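Apoptosis regulator CED-9 (Caenorhabditis elegans, PDB 1OHU) restrains programmed cell death as a Bcl-2 family protein by sequestering the caspase activator CED-4 until EGL-1 binds and releases it. Local coordinates at residues N130-V133 against Y134-F138; F16-D19 against Y20-R24; N63-T66 against F67-Q70; T54-E57 against K58-E62; R152-D155 against D156-T159. The protein carries 3 engineered substitutions. All blocks are in the same frame, centred on the assembly; numbering follows the deposited sequence.

Interaction 1 of 5, residues N130-V133 against Y134-F138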
loop_
_atom_site.group_PDB
_atom_site.type_symbol
_atom_site.label_atom_id
_atom_site.label_comp_id
_atom_site.label_asym_id
_atom_site.label_seq_id
_atom_site.Cartn_x
_atom_site.Cartn_y
_atom_site.Cartn_z
ATOM N N ASN A 130 7.117 9.126 7.163
ATOM C CA ASN A 130 8.041 8.021 7.382
ATOM C C ASN A 130 7.396 6.697 6.977
ATOM O O ASN A 130 8.063 5.846 6.401
ATOM C CB ASN A 130 8.481 7.976 8.850
ATOM C CG ASN A 130 9.536 9.023 9.175
ATOM O OD1 ASN A 130 9.754 9.366 10.340
ATOM N ND2 ASN A 130 10.211 9.524 8.145
ATOM N N LEU A 131 6.103 6.533 7.271
ATOM C CA LEU A 131 5.386 5.301 6.919
ATOM C C LEU A 131 5.431 5.157 5.405
ATOM O O LEU A 131 5.646 4.071 4.884
ATOM C CB LEU A 131 3.910 5.361 7.356
ATOM C CG LEU A 131 3.165 4.083 7.812
ATOM C CD1 LEU A 131 1.677 4.259 7.498
ATOM C CD2 LEU A 131 3.695 2.826 7.139
ATOM N N PHE A 132 5.202 6.265 4.709
ATOM C CA PHE A 132 5.228 6.283 3.246
ATOM C C PHE A 132 6.593 5.809 2.727
ATOM O O PHE A 132 6.667 4.938 1.862
ATOM C CB PHE A 132 4.871 7.705 2.751
ATOM C CG PHE A 132 5.603 8.140 1.510
ATOM C CD1 PHE A 132 6.548 9.162 1.576
ATOM C CD2 PHE A 132 5.388 7.501 0.292
ATOM C CE1 PHE A 132 7.278 9.536 0.450
ATOM C CE2 PHE A 132 6.109 7.864 -0.843
ATOM C CZ PHE A 132 7.063 8.886 -0.764
ATOM N N VAL A 133 7.671 6.352 3.278
ATOM C CA VAL A 133 9.023 5.969 2.859
ATOM C C VAL A 133 9.332 4.495 3.154
ATOM O O VAL A 133 9.812 3.765 2.283
ATOM C CB VAL A 133 10.076 6.856 3.553
ATOM C CG1 VAL A 133 11.469 6.499 3.056
ATOM C CG2 VAL A 133 9.770 8.334 3.283
ATOM N N TYR A 134 9.065 4.058 4.381
ATOM C CA TYR A 134 9.321 2.669 4.748
ATOM C C TYR A 134 8.627 1.757 3.739
ATOM O O TYR A 134 9.239 0.853 3.176
ATOM C CB TYR A 134 8.765 2.362 6.141
ATOM C CG TYR A 134 9.409 3.115 7.277
ATOM C CD1 TYR A 134 8.818 3.132 8.535
ATOM C CD2 TYR A 134 10.626 3.790 7.107
ATOM C CE1 TYR A 134 9.413 3.801 9.604
ATOM C CE2 TYR A 134 11.233 4.463 8.170
ATOM C CZ TYR A 134 10.621 4.465 9.417
ATOM O OH TYR A 134 11.200 5.132 10.482
ATOM N N THR A 135 7.341 2.011 3.513
ATOM C CA THR A 135 6.550 1.202 2.591
ATOM C C THR A 135 7.167 1.173 1.190
ATOM O O THR A 135 7.358 0.109 0.606
ATOM C CB THR A 135 5.090 1.729 2.516
ATOM O OG1 THR A 135 4.515 1.741 3.834
ATOM C CG2 THR A 135 4.243 0.830 1.618
ATOM N N SER A 136 7.500 2.347 0.668
ATOM C CA SER A 136 8.096 2.467 -0.664
ATOM C C SER A 136 9.446 1.754 -0.761
ATOM O O SER A 136 9.734 1.070 -1.738
ATOM C CB SER A 136 8.292 3.943 -1.017
ATOM O OG SER A 136 7.072 4.664 -0.946
ATOM N N LEU A 137 10.272 1.934 0.257
ATOM C CA LEU A 137 11.593 1.328 0.293
ATOM C C LEU A 137 11.506 -0.197 0.408
ATOM O O LEU A 137 12.143 -0.926 -0.348
ATOM C CB LEU A 137 12.375 1.916 1.473
ATOM C CG LEU A 137 13.863 1.619 1.648
ATOM C CD1 LEU A 137 14.429 2.523 2.741
ATOM C CD2 LEU A 137 14.057 0.153 2.001
ATOM N N PHE A 138 10.713 -0.674 1.356
ATOM C CA PHE A 138 10.560 -2.107 1.564
ATOM C C PHE A 138 10.152 -2.810 0.271
ATOM O O PHE A 138 10.712 -3.847 -0.082
ATOM C CB PHE A 138 9.519 -2.356 2.662
ATOM C CG PHE A 138 9.452 -3.779 3.135
ATOM C CD1 PHE A 138 8.676 -4.717 2.460
ATOM C CD2 PHE A 138 10.144 -4.176 4.273
ATOM C CE1 PHE A 138 8.586 -6.031 2.916
ATOM C CE2 PHE A 138 10.062 -5.485 4.738
ATOM C CZ PHE A 138 9.283 -6.417 4.062
#
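The phenol ring of Tyr-134 folds back over its own helix: one face covers the backbone oxygen of Asn-130, which stands 3.2 Å above the ring plane, offset toward the rim. With CG beside the backbone N (chi1 -64°), the ring runs back along the preceding turn, and its CZ comes 4.2 Å from Asn-130 CB. The same oxygen accepts from Tyr-134 N, nearly straight at 176°. At the ring of Phe-132, Ser-136 OG approaches CE2 obliquely at 3.3 Å. All of this lies on helix 128-144 of the all-helical Bcl-2 fold, where two successive hydroxyls turn back onto carbonyls. Leu-131 O receives both Thr-135 N and, at 2.8 Å, Thr-135 OG1, which arrive from opposite faces of its plane. Phe-132 O also accepts twice, from Ser-136 N and Ser-136 OG, the hydroxyl at 2.9 Å and above the carbonyl plane. Both hydroxyls are thereby satisfied inside a buried face, Phe-132 and Ser-136 meeting helix 13-27, while Tyr-134 OH is hydrogen-bonded to Ile-77 O.

Interaction 2 of 5, residues F16-D19 against Y20-R24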
loop_
_atom_site.group_PDB
_atom_site.type_symbol
_atom_site.label_atom_id
_atom_site.label_comp_id
_atom_site.label_asym_id
_atom_site.label_seq_id
_atom_site.Cartn_x
_atom_site.Cartn_y
_atom_site.Cartn_z
ATOM N N PHE A 16 2.554 4.825 -6.339
ATOM C CA PHE A 16 1.465 3.989 -5.840
ATOM C C PHE A 16 1.225 4.250 -4.356
ATOM O O PHE A 16 0.080 4.379 -3.910
ATOM C CB PHE A 16 1.781 2.498 -6.029
ATOM C CG PHE A 16 1.811 2.054 -7.465
ATOM C CD1 PHE A 16 2.901 2.350 -8.279
ATOM C CD2 PHE A 16 0.746 1.334 -8.003
ATOM C CE1 PHE A 16 2.931 1.936 -9.609
ATOM C CE2 PHE A 16 0.764 0.915 -9.332
ATOM C CZ PHE A 16 1.859 1.215 -10.137
ATOM N N VAL A 17 2.308 4.325 -3.591
ATOM C CA VAL A 17 2.195 4.545 -2.154
ATOM C C VAL A 17 1.531 5.888 -1.859
ATOM O O VAL A 17 0.609 5.960 -1.052
ATOM C CB VAL A 17 3.570 4.482 -1.471
ATOM C CG1 VAL A 17 3.393 4.550 0.039
ATOM C CG2 VAL A 17 4.294 3.202 -1.862
ATOM N N VAL A 18 1.995 6.947 -2.514
ATOM C CA VAL A 18 1.420 8.270 -2.317
ATOM C C VAL A 18 -0.042 8.329 -2.728
ATOM O O VAL A 18 -0.884 8.828 -1.983
ATOM C CB VAL A 18 2.163 9.345 -3.127
ATOM C CG1 VAL A 18 1.393 10.665 -3.073
ATOM C CG2 VAL A 18 3.550 9.533 -2.569
ATOM N N ASP A 19 -0.343 7.828 -3.923
ATOM C CA ASP A 19 -1.712 7.855 -4.406
ATOM C C ASP A 19 -2.639 7.030 -3.542
ATOM O O ASP A 19 -3.800 7.396 -3.349
ATOM C CB ASP A 19 -1.791 7.351 -5.847
ATOM C CG ASP A 19 -3.203 7.420 -6.399
ATOM O OD1 ASP A 19 -3.945 6.419 -6.292
ATOM O OD2 ASP A 19 -3.581 8.492 -6.918
ATOM N N TYR A 20 -2.147 5.909 -3.028
ATOM C CA TYR A 20 -3.006 5.073 -2.206
ATOM C C TYR A 20 -3.202 5.698 -0.822
ATOM O O TYR A 20 -4.318 5.718 -0.295
ATOM C CB TYR A 20 -2.446 3.659 -2.061
ATOM C CG TYR A 20 -3.453 2.748 -1.388
ATOM C CD1 TYR A 20 -4.567 2.283 -2.082
ATOM C CD2 TYR A 20 -3.348 2.441 -0.033
ATOM C CE1 TYR A 20 -5.560 1.543 -1.444
ATOM C CE2 TYR A 20 -4.333 1.702 0.616
ATOM C CZ TYR A 20 -5.440 1.260 -0.098
ATOM O OH TYR A 20 -6.443 0.575 0.539
ATOM N N PHE A 21 -2.120 6.207 -0.239
ATOM C CA PHE A 21 -2.199 6.848 1.070
ATOM C C PHE A 21 -3.203 7.998 0.982
ATOM O O PHE A 21 -4.121 8.100 1.789
ATOM C CB PHE A 21 -0.819 7.381 1.483
ATOM C CG PHE A 21 0.059 6.361 2.191
ATOM C CD1 PHE A 21 0.097 5.033 1.774
ATOM C CD2 PHE A 21 0.890 6.753 3.248
ATOM C CE1 PHE A 21 0.948 4.106 2.395
ATOM C CE2 PHE A 21 1.741 5.840 3.872
ATOM C CZ PHE A 21 1.769 4.511 3.443
ATOM N N THR A 22 -3.031 8.855 -0.016
ATOM C CA THR A 22 -3.926 9.990 -0.211
ATOM C C THR A 22 -5.393 9.549 -0.306
ATOM O O THR A 22 -6.272 10.130 0.332
ATOM C CB THR A 22 -3.545 10.751 -1.486
ATOM O OG1 THR A 22 -2.187 11.191 -1.383
ATOM C CG2 THR A 22 -4.444 11.944 -1.688
ATOM N N HIS A 23 -5.643 8.514 -1.100
ATOM C CA HIS A 23 -6.985 7.989 -1.301
ATOM C C HIS A 23 -7.575 7.356 -0.043
ATOM O O HIS A 23 -8.734 7.597 0.299
ATOM C CB HIS A 23 -6.972 6.962 -2.432
ATOM C CG HIS A 23 -8.241 6.180 -2.546
ATOM N ND1 HIS A 23 -9.422 6.736 -2.992
ATOM C CD2 HIS A 23 -8.525 4.895 -2.226
ATOM C CE1 HIS A 23 -10.378 5.825 -2.941
ATOM N NE2 HIS A 23 -9.860 4.700 -2.478
ATOM N N ARG A 24 -6.785 6.547 0.652
ATOM C CA ARG A 24 -7.285 5.904 1.857
ATOM C C ARG A 24 -7.568 6.922 2.960
ATOM O O ARG A 24 -8.536 6.788 3.712
ATOM C CB ARG A 24 -6.299 4.840 2.353
ATOM C CG ARG A 24 -6.839 4.036 3.535
ATOM C CD ARG A 24 -8.197 3.415 3.221
ATOM N NE ARG A 24 -8.755 2.713 4.377
ATOM C CZ ARG A 24 -9.326 3.308 5.422
ATOM N NH1 ARG A 24 -9.432 4.629 5.476
ATOM N NH2 ARG A 24 -9.783 2.576 6.425
#
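Regular i to i+4 hydrogen bonding carries the helix from Phe-16 to His-23, with Tyr-20 N on Phe-16 O at 2.8 Å and Phe-21 N on Val-17 O at 2.9 Å. This is the helix of the predicted BH4 motif, largely buried in the Bcl-2 bundle among helices 44-71, 101-118 and 128-144. One turn apart, Val-17 and Phe-21 point the same way, and the valine methyl CG1 sits over a face of the phenyl ring in a CH-pi contact, 3.8 Å from its centroid and 27° off the normal. The chi1 of Phe-21 (-87°) lays the ring beside its backbone N, back along the helix toward this methyl. Asp-19 takes a different course: its CG lies anti to the backbone N, and OD2 forms a salt bridge with Arg-50 of helix 44-71. On a neighbouring side of the same turn a hydroxyl folds onto the backbone. Thr-22 N and Thr-22 OG1 approach Val-18 O from opposite faces of its carbonyl plane, the hydroxyl at 2.8 Å and lifted 37° out of that plane.

Interaction 3 of 5, residues N63-T66 against F67-Q70. Engineered in segment 67-70: Ser-68 (natural residue Cys).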
loop_
_atom_site.group_PDB
_atom_site.type_symbol
_atom_site.label_atom_id
_atom_site.label_comp_id
_atom_site.label_asym_id
_atom_site.label_seq_id
_atom_site.Cartn_x
_atom_site.Cartn_y
_atom_site.Cartn_z
ATOM N N ASN A 63 -6.993 -8.580 11.044
ATOM C CA ASN A 63 -5.560 -8.711 11.229
ATOM C C ASN A 63 -4.912 -7.347 11.066
ATOM O O ASN A 63 -3.868 -7.067 11.659
ATOM C CB ASN A 63 -4.969 -9.724 10.248
ATOM C CG ASN A 63 -5.053 -11.146 10.775
ATOM O OD1 ASN A 63 -4.418 -12.066 10.249
ATOM N ND2 ASN A 63 -5.844 -11.333 11.829
ATOM N N PHE A 64 -5.546 -6.489 10.276
ATOM C CA PHE A 64 -5.034 -5.144 10.069
ATOM C C PHE A 64 -5.114 -4.348 11.361
ATOM O O PHE A 64 -4.203 -3.591 11.681
ATOM C CB PHE A 64 -5.816 -4.437 8.962
ATOM C CG PHE A 64 -5.157 -4.516 7.613
ATOM C CD1 PHE A 64 -4.297 -5.567 7.304
ATOM C CD2 PHE A 64 -5.392 -3.536 6.650
ATOM C CE1 PHE A 64 -3.676 -5.640 6.055
ATOM C CE2 PHE A 64 -4.778 -3.598 5.396
ATOM C CZ PHE A 64 -3.918 -4.650 5.100
ATOM N N GLU A 65 -6.195 -4.525 12.114
ATOM C CA GLU A 65 -6.345 -3.798 13.370
ATOM C C GLU A 65 -5.205 -4.165 14.315
ATOM O O GLU A 65 -4.620 -3.295 14.972
ATOM C CB GLU A 65 -7.691 -4.121 14.034
ATOM C CG GLU A 65 -8.921 -3.493 13.366
ATOM C CD GLU A 65 -8.848 -1.966 13.245
ATOM O OE1 GLU A 65 -8.154 -1.314 14.056
ATOM O OE2 GLU A 65 -9.507 -1.407 12.339
ATOM N N THR A 66 -4.886 -5.456 14.364
ATOM C CA THR A 66 -3.817 -5.961 15.224
ATOM C C THR A 66 -2.446 -5.416 14.850
ATOM O O THR A 66 -1.726 -4.889 15.697
ATOM C CB THR A 66 -3.745 -7.499 15.174
ATOM O OG1 THR A 66 -4.920 -8.046 15.783
ATOM C CG2 THR A 66 -2.502 -8.007 15.905
ATOM N N PHE A 67 -2.090 -5.542 13.579
ATOM C CA PHE A 67 -0.797 -5.068 13.109
ATOM C C PHE A 67 -0.589 -3.569 13.315
ATOM O O PHE A 67 0.510 -3.130 13.637
ATOM C CB PHE A 67 -0.613 -5.417 11.626
ATOM C CG PHE A 67 -0.588 -6.902 11.339
ATOM C CD1 PHE A 67 -0.073 -7.802 12.270
ATOM C CD2 PHE A 67 -1.051 -7.396 10.123
ATOM C CE1 PHE A 67 -0.020 -9.170 11.998
ATOM C CE2 PHE A 67 -1.002 -8.761 9.838
ATOM C CZ PHE A 67 -0.484 -9.651 10.778
ATOM N N SER A 68 -1.636 -2.774 13.127
ATOM C CA SER A 68 -1.480 -1.341 13.299
ATOM C C SER A 68 -1.335 -1.017 14.784
ATOM O O SER A 68 -0.640 -0.073 15.157
ATOM C CB SER A 68 -2.658 -0.587 12.670
ATOM O OG SER A 68 -3.876 -0.895 13.310
ATOM N N GLU A 69 -1.974 -1.806 15.642
ATOM C CA GLU A 69 -1.828 -1.565 17.067
ATOM C C GLU A 69 -0.415 -1.957 17.475
ATOM O O GLU A 69 0.127 -1.419 18.431
ATOM C CB GLU A 69 -2.874 -2.342 17.875
ATOM C CG GLU A 69 -4.252 -1.696 17.837
ATOM C CD GLU A 69 -5.280 -2.405 18.706
ATOM O OE1 GLU A 69 -6.413 -2.571 18.227
ATOM O OE2 GLU A 69 -4.975 -2.786 19.859
ATOM N N GLN A 70 0.188 -2.887 16.737
ATOM C CA GLN A 70 1.561 -3.310 17.022
ATOM C C GLN A 70 2.512 -2.216 16.549
ATOM O O GLN A 70 3.438 -1.815 17.259
ATOM C CB GLN A 70 1.909 -4.602 16.283
ATOM C CG GLN A 70 1.115 -5.835 16.728
ATOM C CD GLN A 70 1.602 -7.104 16.059
ATOM O OE1 GLN A 70 2.036 -7.083 14.907
ATOM N NE2 GLN A 70 1.517 -8.216 16.768
#
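Asn-63 meets Phe-67 one turn on, and its carbonyl oxygen does two jobs: it accepts from Phe-67 N at 3.0 Å, nearly straight at 172°, and it lies 3.1 Å above one face of the phenyl ring, toward the rim. The ring reaches this place because Phe-67 CG stays beside its backbone N (chi1 -63°), and CE2 then approaches Asn-63 CB at 4.1 Å. Phe-64 offers its oxygen to Ser-68 N at 3.1 Å. The hydroxyl of Ser-68, an engineered residue that is Cys in nature, is within reach of two carbonyl oxygens: Ser-68 OG is 3.0 Å from Glu-65 O and 3.2 Å from Phe-64 O. Glu-65 O accepts from Glu-69 N, and the carboxylate of Glu-65 forms a salt bridge with Lys-117, which probably eases the nearness of the like-charged Glu-69. Thr-66 closes the walk: its oxygen accepts from Gln-70 N, while its methyl CG2 lies 4.1 Å from Gln-70 NE2 as the two side chains cross. The segment belongs to the last part of helix 44-71, in the Bcl-2 helical bundle: Phe-64 packs on Phe-110 and Phe-113 of helix 101-118, and Phe-67 touches both that helix and Val-85 of helix 79-86.

Interaction 4 of 5, residues T54-E57 against K58-E62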
loop_
_atom_site.group_PDB
_atom_site.type_symbol
_atom_site.label_atom_id
_atom_site.label_comp_id
_atom_site.label_asym_id
_atom_site.label_seq_id
_atom_site.Cartn_x
_atom_site.Cartn_y
_atom_site.Cartn_z
ATOM N N THR A 54 -8.587 -1.666 -1.261
ATOM C CA THR A 54 -9.885 -1.642 -0.601
ATOM C C THR A 54 -10.367 -3.072 -0.397
ATOM O O THR A 54 -10.853 -3.426 0.675
ATOM C CB THR A 54 -10.922 -0.892 -1.442
ATOM O OG1 THR A 54 -10.433 0.420 -1.728
ATOM C CG2 THR A 54 -12.233 -0.771 -0.689
ATOM N N ILE A 55 -10.228 -3.889 -1.435
ATOM C CA ILE A 55 -10.634 -5.285 -1.360
ATOM C C ILE A 55 -9.792 -6.022 -0.323
ATOM O O ILE A 55 -10.321 -6.763 0.504
ATOM C CB ILE A 55 -10.457 -5.998 -2.716
ATOM C CG1 ILE A 55 -11.405 -5.394 -3.751
ATOM C CG2 ILE A 55 -10.718 -7.489 -2.562
ATOM C CD1 ILE A 55 -11.309 -6.061 -5.103
ATOM N N PHE A 56 -8.482 -5.809 -0.363
ATOM C CA PHE A 56 -7.583 -6.480 0.568
ATOM C C PHE A 56 -7.888 -6.103 2.013
ATOM O O PHE A 56 -7.902 -6.965 2.891
ATOM C CB PHE A 56 -6.129 -6.128 0.259
ATOM C CG PHE A 56 -5.131 -6.980 0.988
ATOM C CD1 PHE A 56 -4.396 -7.940 0.312
ATOM C CD2 PHE A 56 -4.934 -6.830 2.357
ATOM C CE1 PHE A 56 -3.476 -8.739 0.990
ATOM C CE2 PHE A 56 -4.022 -7.622 3.041
ATOM C CZ PHE A 56 -3.292 -8.576 2.361
ATOM N N GLU A 57 -8.123 -4.818 2.258
ATOM C CA GLU A 57 -8.410 -4.362 3.609
ATOM C C GLU A 57 -9.660 -5.034 4.145
ATOM O O GLU A 57 -9.677 -5.501 5.282
ATOM C CB GLU A 57 -8.615 -2.845 3.661
ATOM C CG GLU A 57 -8.828 -2.342 5.090
ATOM C CD GLU A 57 -9.070 -0.840 5.169
ATOM O OE1 GLU A 57 -8.425 -0.076 4.414
ATOM O OE2 GLU A 57 -9.899 -0.425 6.001
ATOM N N LYS A 58 -10.708 -5.069 3.327
ATOM C CA LYS A 58 -11.962 -5.685 3.740
ATOM C C LYS A 58 -11.777 -7.147 4.102
ATOM O O LYS A 58 -12.439 -7.653 5.002
ATOM C CB LYS A 58 -13.020 -5.553 2.638
ATOM C CG LYS A 58 -13.527 -4.133 2.438
ATOM C CD LYS A 58 -14.773 -4.085 1.554
ATOM C CE LYS A 58 -15.368 -2.677 1.546
ATOM N NZ LYS A 58 -16.738 -2.615 0.948
ATOM N N LYS A 59 -10.869 -7.823 3.411
ATOM C CA LYS A 59 -10.618 -9.231 3.679
ATOM C C LYS A 59 -9.768 -9.458 4.921
ATOM O O LYS A 59 -9.978 -10.424 5.653
ATOM C CB LYS A 59 -9.938 -9.884 2.478
ATOM C CG LYS A 59 -10.803 -9.906 1.229
ATOM C CD LYS A 59 -10.193 -10.775 0.132
ATOM C CE LYS A 59 -11.194 -11.020 -0.994
ATOM N NZ LYS A 59 -10.633 -11.907 -2.048
ATOM N N HIS A 60 -8.823 -8.558 5.168
ATOM C CA HIS A 60 -7.925 -8.702 6.307
ATOM C C HIS A 60 -8.051 -7.613 7.356
ATOM O O HIS A 60 -7.108 -7.345 8.092
ATOM C CB HIS A 60 -6.494 -8.772 5.787
ATOM C CG HIS A 60 -6.272 -9.904 4.837
ATOM N ND1 HIS A 60 -6.106 -11.205 5.258
ATOM C CD2 HIS A 60 -6.267 -9.943 3.483
ATOM C CE1 HIS A 60 -6.010 -11.998 4.204
ATOM N NE2 HIS A 60 -6.106 -11.256 3.116
ATOM N N ALA A 61 -9.229 -7.009 7.436
ATOM C CA ALA A 61 -9.490 -5.940 8.385
ATOM C C ALA A 61 -9.068 -6.266 9.812
ATOM O O ALA A 61 -8.337 -5.498 10.432
ATOM C CB ALA A 61 -10.970 -5.567 8.354
ATOM N N GLU A 62 -9.532 -7.399 10.333
ATOM C CA GLU A 62 -9.204 -7.785 11.699
ATOM C C GLU A 62 -7.703 -7.911 11.944
ATOM O O GLU A 62 -7.191 -7.417 12.950
ATOM C CB GLU A 62 -9.898 -9.101 12.075
ATOM C CG GLU A 62 -9.589 -9.555 13.486
ATOM C CD GLU A 62 -10.260 -10.870 13.852
ATOM O OE1 GLU A 62 -11.380 -10.844 14.406
ATOM O OE2 GLU A 62 -9.660 -11.930 13.576
#
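A surface contact between successive turns of helix 44-71 brings the side chain of His-60 over the ring of Phe-56, on a helix that packs on helix 101-118. The imidazole CD2 lies 3.3 Å above one face of the phenyl ring, toward its rim, and comes nearest to CE2. The ring planes make an angle of 37° and the centroids are 4.4 Å apart, so the pair is oblique. Phe-56 CG is anti to its backbone N (chi1 -169°), whereas His-60 CG lies beside its own (chi1 -59°), and this difference swings the two rings toward one another from adjacent turns. His-60 N also donates to Phe-56 O at 2.9 Å. Beside this pair, Ile-55 and Lys-59 run together, the methyl CG2 of Ile-55 resting 3.9 Å from CE of the extended lysine. Lys-58 CG brushes Thr-54 O at 3.3 Å, and its amine is hydrogen-bonded to Tyr-168 OH. Glu-57 reaches Ser-109 and Phe-113 of helix 101-118 and pairs in a salt bridge with Arg-24 of helix 13-27. At His-60 the backbone departs from regular helical angles, and Ala-61 N faces Glu-57 O at a poor angle for bonding. The arrangement belongs to the all-helical Bcl-2 bundle, with Phe-56 and Glu-57 set toward helices 101-118 and 13-27 and the exposed lysines toward the outside.

Interaction 5 of 5, residues R152-D155 against D156-T159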
loop_
_atom_site.group_PDB
_atom_site.type_symbol
_atom_site.label_atom_id
_atom_site.label_comp_id
_atom_site.label_asym_id
_atom_site.label_seq_id
_atom_site.Cartn_x
_atom_site.Cartn_y
_atom_site.Cartn_z
ATOM N N ARG A 152 7.138 -11.829 -12.493
ATOM C CA ARG A 152 6.010 -10.915 -12.337
ATOM C C ARG A 152 6.323 -9.540 -12.921
ATOM O O ARG A 152 7.477 -9.223 -13.220
ATOM C CB ARG A 152 5.595 -10.777 -10.863
ATOM C CG ARG A 152 6.461 -11.522 -9.864
ATOM C CD ARG A 152 5.598 -12.260 -8.852
ATOM N NE ARG A 152 6.392 -12.828 -7.768
ATOM C CZ ARG A 152 5.960 -13.769 -6.932
ATOM N NH1 ARG A 152 4.730 -14.259 -7.059
ATOM N NH2 ARG A 152 6.754 -14.214 -5.962
ATOM N N SER A 153 5.282 -8.733 -13.096
ATOM C CA SER A 153 5.424 -7.395 -13.647
ATOM C C SER A 153 4.126 -6.630 -13.421
ATOM O O SER A 153 3.156 -7.184 -12.902
ATOM C CB SER A 153 5.727 -7.470 -15.149
ATOM O OG SER A 153 4.659 -8.071 -15.862
ATOM N N TRP A 154 4.111 -5.358 -13.807
ATOM C CA TRP A 154 2.922 -4.534 -13.643
ATOM C C TRP A 154 1.840 -4.884 -14.656
ATOM O O TRP A 154 0.651 -4.721 -14.383
ATOM C CB TRP A 154 3.281 -3.050 -13.754
ATOM C CG TRP A 154 3.956 -2.515 -12.527
ATOM C CD1 TRP A 154 5.240 -2.065 -12.425
ATOM C CD2 TRP A 154 3.385 -2.396 -11.216
ATOM N NE1 TRP A 154 5.505 -1.675 -11.134
ATOM C CE2 TRP A 154 4.384 -1.867 -10.371
ATOM C CE3 TRP A 154 2.124 -2.686 -10.673
ATOM C CZ2 TRP A 154 4.163 -1.621 -9.009
ATOM C CZ3 TRP A 154 1.905 -2.442 -9.315
ATOM C CH2 TRP A 154 2.920 -1.914 -8.502
ATOM N N ASP A 155 2.253 -5.359 -15.827
ATOM C CA ASP A 155 1.311 -5.739 -16.874
ATOM C C ASP A 155 0.581 -6.982 -16.399
ATOM O O ASP A 155 -0.647 -7.060 -16.445
ATOM C CB ASP A 155 2.065 -6.036 -18.166
ATOM C CG ASP A 155 2.931 -4.874 -18.604
ATOM O OD1 ASP A 155 2.367 -3.830 -19.005
ATOM O OD2 ASP A 155 4.175 -4.998 -18.539
ATOM N N ASP A 156 1.358 -7.953 -15.935
ATOM C CA ASP A 156 0.810 -9.198 -15.420
ATOM C C ASP A 156 -0.101 -8.835 -14.242
ATOM O O ASP A 156 -1.099 -9.507 -13.976
ATOM C CB ASP A 156 1.953 -10.100 -14.957
ATOM C CG ASP A 156 1.537 -11.544 -14.819
ATOM O OD1 ASP A 156 0.656 -11.840 -13.986
ATOM O OD2 ASP A 156 2.096 -12.386 -15.551
ATOM N N PHE A 157 0.258 -7.755 -13.552
ATOM C CA PHE A 157 -0.497 -7.257 -12.404
ATOM C C PHE A 157 -1.901 -6.830 -12.815
ATOM O O PHE A 157 -2.889 -7.247 -12.208
ATOM C CB PHE A 157 0.240 -6.065 -11.776
ATOM C CG PHE A 157 -0.567 -5.310 -10.750
ATOM C CD1 PHE A 157 -0.777 -5.834 -9.480
ATOM C CD2 PHE A 157 -1.114 -4.066 -11.058
ATOM C CE1 PHE A 157 -1.520 -5.129 -8.529
ATOM C CE2 PHE A 157 -1.856 -3.356 -10.116
ATOM C CZ PHE A 157 -2.059 -3.888 -8.850
HETATM N N MSE A 158 -1.981 -5.996 -13.846
HETATM C CA MSE A 158 -3.262 -5.502 -14.330
HETATM C C MSE A 158 -4.198 -6.621 -14.769
HETATM O O MSE A 158 -5.405 -6.566 -14.520
HETATM C CB MSE A 158 -3.044 -4.522 -15.483
HETATM C CG MSE A 158 -2.356 -3.232 -15.065
HETATM SE SE MSE A 158 -3.343 -2.268 -13.703
HETATM C CE MSE A 158 -4.376 -1.062 -14.810
ATOM N N THR A 159 -3.642 -7.634 -15.423
ATOM C CA THR A 159 -4.443 -8.760 -15.886
ATOM C C THR A 159 -5.105 -9.450 -14.698
ATOM O O THR A 159 -6.324 -9.629 -14.670
ATOM C CB THR A 159 -3.582 -9.783 -16.649
ATOM O OG1 THR A 159 -3.016 -9.156 -17.807
ATOM C CG2 THR A 159 -4.428 -10.981 -17.075
#
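Asp-156 and Trp-154 have the most surface buried here, at the start of helix 154-172 in the stretch inferred to be the BH2 motif of the Bcl-2 fold. Ser-153 is the N-cap residue: its OG accepts from Asp-156 N at 3.3 Å, a weak but well-directed capping bond (166°). With chi1 at 63°, the hydroxyl stands between the backbone N and carbonyl carbon of Ser-153, where it can face the first turn; it also lies 3.5 Å from Asp-156 CB. The carboxylate of Asp-156 leads away from the turn, and the side chain touches Tyr-101 of helix 101-118. On the inner side, Trp-154 has Phe-157 as its partner; the two lie alongside each other and meet as a T-shaped pair. The edge of the indole's six-membered ring points at the face of the phenyl, with planes at 85° and centroids 5.1 Å apart. Phe-157 CG is anti to its backbone N, which sets the ring beside the indole. Trp-154 is in turn stacked on Phe-16 of helix 13-27, and Phe-157 packs against Met-48 and Met-49 of helix 44-71, so the pair ties this helix start to the bundle. Trp-154 O receives Met-158 N at 3.0 Å. Closest of the ring atoms are Trp-154 CE3 and Phe-157 CD2, 3.5 Å apart, while Trp-154 CZ3 stands 3.8 Å above the phenyl plane, over its centre.

The five contacts show one principle, the turn of a helix, answered differently by place. Interaction 2 is the buried one and touches three others: it packs on interaction 1 through Val-17 and Phe-132, meets interaction 4 by a salt bridge, and reaches interaction 5 by stacked rings. Interactions 3 and 4 share helix 44-71, joined where Phe-64 meets Phe-56. Hydroxyls folded onto carbonyls occur in interactions 1 and 2, buried in the first and partly exposed in the second; charged chains mark the more exposed interactions 3 and 4; interaction 5 alone has an N-cap. Interactions 3 and 5 lie farthest apart, their centres about 29 Å from each other.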